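Angiopoietin-related protein 6 (Homo sapiens, PDB 6Y43) is an angiopoietin-like protein, probably a secreted growth factor, whose fibrinogen-like globe domain binds calcium and probably recognises partner molecules. Local coordinates at residues H124-L129 / H143-F148. Residues are numbered along the deposited sequence.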
ATOM      1  N   HIS A 124     -11.599  -8.926   9.693  1.00  8.44           N
ATOM      2  CA  HIS A 124     -10.685  -7.848  10.054  1.00  9.48           C
ATOM      3  C   HIS A 124      -9.634  -7.584   8.981  1.00  9.84           C
ATOM      4  O   HIS A 124      -8.521  -7.147   9.297  1.00  9.08           O
ATOM      5  CB  HIS A 124      -9.995  -8.142  11.398  1.00 10.58           C
ATOM      6  CG  HIS A 124     -10.959  -8.300  12.541  1.00 11.57           C
ATOM      7  ND1 HIS A 124     -10.590  -8.758  13.793  1.00 11.99           N
ATOM      8  CD2 HIS A 124     -12.288  -8.049  12.611  1.00 11.07           C
ATOM      9  CE1 HIS A 124     -11.654  -8.784  14.577  1.00 12.97           C
ATOM     10  NE2 HIS A 124     -12.689  -8.340  13.891  1.00 12.16           N
ATOM     11  N   TYR A 125      -9.972  -7.870   7.722  1.00 10.92           N
ATOM     12  CA  TYR A 125      -9.098  -7.576   6.591  1.00  9.87           C
ATOM     13  C   TYR A 125      -7.697  -8.150   6.809  1.00  8.90           C
ATOM     14  O   TYR A 125      -6.685  -7.558   6.423  1.00  8.45           O
ATOM     15  CB  TYR A 125      -9.046  -6.074   6.335  1.00  9.09           C
ATOM     16  CG  TYR A 125     -10.359  -5.465   5.846  1.00  8.36           C
ATOM     17  CD1 TYR A 125     -10.864  -5.762   4.589  1.00  9.83           C
ATOM     18  CD2 TYR A 125     -11.068  -4.592   6.647  1.00 10.47           C
ATOM     19  CE1 TYR A 125     -12.048  -5.202   4.136  1.00 10.87           C
ATOM     20  CE2 TYR A 125     -12.257  -4.009   6.210  1.00 11.91           C
ATOM     21  CZ  TYR A 125     -12.728  -4.310   4.946  1.00 12.22           C
ATOM     22  OH  TYR A 125     -13.916  -3.762   4.502  1.00 14.22           O
ATOM     23  N   ARG A 126      -7.653  -9.353   7.375  1.00  8.44           N
ATOM     24  CA  ARG A 126      -6.407 -10.078   7.567  1.00  8.21           C
ATOM     25  C   ARG A 126      -5.606 -10.147   6.268  1.00 10.36           C
ATOM     26  O   ARG A 126      -6.142 -10.454   5.208  1.00 10.18           O
ATOM     27  CB  ARG A 126      -6.711 -11.497   8.058  1.00 10.51           C
ATOM     28  CG  ARG A 126      -7.019 -11.607   9.525  1.00 17.58           C
ATOM     29  CD  ARG A 126      -7.148 -13.077  10.008  1.00 15.65           C
ATOM     30  NE  ARG A 126      -7.478 -13.012  11.424  1.00 18.68           N
ATOM     31  CZ  ARG A 126      -6.591 -13.105  12.397  1.00 18.11           C
ATOM     32  NH1 ARG A 126      -5.308 -13.351  12.121  1.00 16.59           N
ATOM     33  NH2 ARG A 126      -6.994 -12.989  13.654  1.00 23.78           N
ATOM     34  N   LEU A 127      -4.309  -9.910   6.387  1.00  9.64           N
ATOM     35  CA  LEU A 127      -3.399  -9.938   5.252  1.00  8.24           C
ATOM     36  C   LEU A 127      -3.011 -11.361   4.861  1.00 10.36           C
ATOM     37  O   LEU A 127      -2.781 -12.214   5.725  1.00 10.87           O
ATOM     38  CB  LEU A 127      -2.135  -9.162   5.594  1.00  7.93           C
ATOM     39  CG  LEU A 127      -1.009  -9.022   4.566  1.00  9.06           C
ATOM     40  CD1 LEU A 127      -1.470  -8.232   3.337  1.00 10.07           C
ATOM     41  CD2 LEU A 127       0.164  -8.364   5.252  1.00 10.81           C
ATOM     42  N   ARG A 128      -2.971 -11.616   3.542  1.00  9.66           N
ATOM     43  CA  ARG A 128      -2.380 -12.839   2.977  1.00 12.07           C
ATOM     44  C   ARG A 128      -1.350 -12.421   1.924  1.00 13.93           C
ATOM     45  O   ARG A 128      -1.641 -11.562   1.131  1.00 11.40           O
ATOM     46  CB  ARG A 128      -3.462 -13.711   2.343  1.00 12.55           C
ATOM     47  CG  ARG A 128      -4.260 -14.616   3.267  1.00 18.16           C
ATOM     48  CD  ARG A 128      -5.402 -13.806   3.826  1.00 16.15           C
ATOM     49  NE  ARG A 128      -6.248 -14.554   4.740  1.00 18.24           N
ATOM     50  CZ  ARG A 128      -5.951 -14.823   6.009  1.00 18.08           C
ATOM     51  NH1 ARG A 128      -4.796 -14.402   6.528  1.00 15.41           N
ATOM     52  NH2 ARG A 128      -6.802 -15.511   6.767  1.00 15.45           N
ATOM     53  N   LEU A 129      -0.149 -12.975   1.908  1.00 12.45           N
ATOM     54  CA  LEU A 129       0.925 -12.528   0.998  1.00 14.42           C
ATOM     55  C   LEU A 129       1.279 -13.716   0.106  1.00 22.56           C
ATOM     56  O   LEU A 129       0.793 -14.853   0.375  1.00 45.87           O
ATOM     57  CB  LEU A 129       2.085 -12.078   1.856  1.00 12.81           C
ATOM     58  CG  LEU A 129       1.929 -10.695   2.461  1.00 14.83           C
ATOM     59  CD1 LEU A 129       3.126 -10.393   3.305  1.00 13.89           C
ATOM     60  CD2 LEU A 129       1.762  -9.749   1.243  1.00 13.54           C
ATOM     61  N   HIS A 143       4.052  -9.612   8.890  1.00  8.85           N
ATOM     62  CA  HIS A 143       2.688  -9.151   9.038  1.00  7.74           C
ATOM     63  C   HIS A 143       1.683 -10.075   8.383  1.00  9.23           C
ATOM     64  O   HIS A 143       0.475  -9.829   8.465  1.00  9.10           O
ATOM     65  CB  HIS A 143       2.598  -7.759   8.445  1.00  9.03           C
ATOM     66  CG  HIS A 143       3.473  -6.790   9.163  1.00  7.58           C
ATOM     67  ND1 HIS A 143       3.079  -6.176  10.329  1.00  9.91           N
ATOM     68  CD2 HIS A 143       4.753  -6.407   8.952  1.00  9.26           C
ATOM     69  CE1 HIS A 143       4.051  -5.393  10.762  1.00  7.57           C
ATOM     70  NE2 HIS A 143       5.079  -5.513   9.945  1.00  8.86           N
ATOM     71  N   ASN A 144       2.159 -11.140   7.753  1.00  7.99           N
ATOM     72  CA  ASN A 144       1.261 -12.110   7.142  1.00  8.96           C
ATOM     73  C   ASN A 144       0.280 -12.685   8.168  1.00 10.03           C
ATOM     74  O   ASN A 144       0.657 -13.024   9.297  1.00 11.77           O
ATOM     75  CB  ASN A 144       2.122 -13.205   6.536  1.00 10.85           C
ATOM     76  CG  ASN A 144       1.454 -13.961   5.448  1.00 20.17           C
ATOM     77  OD1 ASN A 144       0.252 -13.828   5.217  1.00 19.81           O
ATOM     78  ND2 ASN A 144       2.249 -14.737   4.723  1.00 22.69           N
ATOM     79  N   ASP A 145      -0.984 -12.795   7.756  1.00 10.60           N
ATOM     80  CA  ASP A 145      -2.045 -13.375   8.582  1.00  9.85           C
ATOM     81  C   ASP A 145      -2.181 -12.633   9.899  1.00 11.61           C
ATOM     82  O   ASP A 145      -2.472 -13.241  10.941  1.00 14.92           O
ATOM     83  CB  ASP A 145      -1.800 -14.866   8.842  1.00 12.44           C
ATOM     84  CG  ASP A 145      -3.032 -15.596   9.366  1.00 14.49           C
ATOM     85  OD1 ASP A 145      -4.165 -15.086   9.243  1.00 16.21           O
ATOM     86  OD2 ASP A 145      -2.827 -16.692   9.931  1.00 14.92           O
ATOM     87  N   LYS A 146      -1.941 -11.328   9.871  1.00  8.14           N
ATOM     88  CA  LYS A 146      -2.300 -10.455  10.960  1.00  9.17           C
ATOM     89  C   LYS A 146      -3.526  -9.623  10.580  1.00 10.52           C
ATOM     90  O   LYS A 146      -3.685  -9.241   9.412  1.00  9.07           O
ATOM     91  CB  LYS A 146      -1.144  -9.520  11.323  1.00  9.14           C
ATOM     92  CG  LYS A 146       0.071 -10.219  11.971  1.00 11.23           C
ATOM     93  CD  LYS A 146      -0.273 -10.854  13.316  1.00 12.89           C
ATOM     94  CE  LYS A 146       0.836 -11.781  13.751  1.00 15.51           C
ATOM     95  NZ  LYS A 146       0.457 -12.501  15.015  1.00 16.69           N
ATOM     96  N   PRO A 147      -4.407  -9.366  11.534  1.00  9.99           N
ATOM     97  CA  PRO A 147      -5.569  -8.518  11.274  1.00  9.96           C
ATOM     98  C   PRO A 147      -5.148  -7.066  11.162  1.00  8.80           C
ATOM     99  O   PRO A 147      -4.077  -6.673  11.619  1.00  8.66           O
ATOM    100  CB  PRO A 147      -6.455  -8.751  12.494  1.00 10.86           C
ATOM    101  CG  PRO A 147      -5.499  -9.088  13.581  1.00 13.22           C
ATOM    102  CD  PRO A 147      -4.348  -9.806  12.944  1.00 10.44           C
ATOM    103  N   PHE A 148      -6.012  -6.268  10.530  1.00  8.24           N
ATOM    104  CA  PHE A 148      -5.765  -4.839  10.413  1.00  7.89           C
ATOM    105  C   PHE A 148      -6.208  -4.122  11.682  1.00  8.24           C
ATOM    106  O   PHE A 148      -7.361  -4.249  12.113  1.00  9.41           O
ATOM    107  CB  PHE A 148      -6.501  -4.271   9.190  1.00  6.48           C
ATOM    108  CG  PHE A 148      -5.924  -2.970   8.684  1.00  7.34           C
ATOM    109  CD1 PHE A 148      -4.851  -2.974   7.813  1.00  8.40           C
ATOM    110  CD2 PHE A 148      -6.487  -1.766   9.031  1.00 10.17           C
ATOM    111  CE1 PHE A 148      -4.325  -1.786   7.324  1.00  7.70           C
ATOM    112  CE2 PHE A 148      -5.967  -0.577   8.535  1.00  8.57           C
ATOM    113  CZ  PHE A 148      -4.885  -0.596   7.691  1.00  8.52           C
TER
HETATM  114  O   HOH W   1      -6.274 -16.712   9.619  1.00 15.68           O
HETATM  115  O   HOH W   2      -0.806 -15.804   3.642  1.00 20.74           O
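Three main-chain hydrogen bonds tie residues 124-129 to residues 143-148. Phe148 N donates to His124 O (2.9 Å, nearly straight at 172°), Leu127 N to Lys146 O (3.2 Å), and Asp145 N to Leu127 O (2.8 Å). The last donor belongs to a type II turn, His143 to Lys146, closed by Lys146 N to His143 O at 3.2 Å. Leu127 O is shared, since Arg128 NH1 also donates to it at 3.1 Å. In this fibrinogen C-terminal domain, Arg126 and Arg128 make backbone bonds to Glu119 and Ser117, while Leu127 N and O face the turn along the strand's other edge. Asp145, third in the turn, tolerates the positive phi (58°) needed there; its carboxylate adds salt bridges, OD1 lying 2.9 Å from Arg128 NH1, with a hydrogen bond, and 3.5 Å from Arg126 NH1. Water 1 donates to that same OD1 (2.7 Å) and accepts from Arg128 NH2 (3.1 Å); Arg128 NE pairs with Glu119. Asn144 OD1, an uncharged acceptor, receives a weak bond from Leu129 N (3.4 Å); water 2 bridges the two, donating to Asn144 OD1 (2.7 Å) and weakly accepting from Leu129 N (3.4 Å). Where no amide proton is available, Pro147 offers a compact apolar surface, its CD over one face of the Arg126 guanidinium. Deeper in, the Phe148 ring packs edge-to-face with Trp171, whose NE1 satisfies Tyr125 O, while Tyr125 OH bonds Glu84.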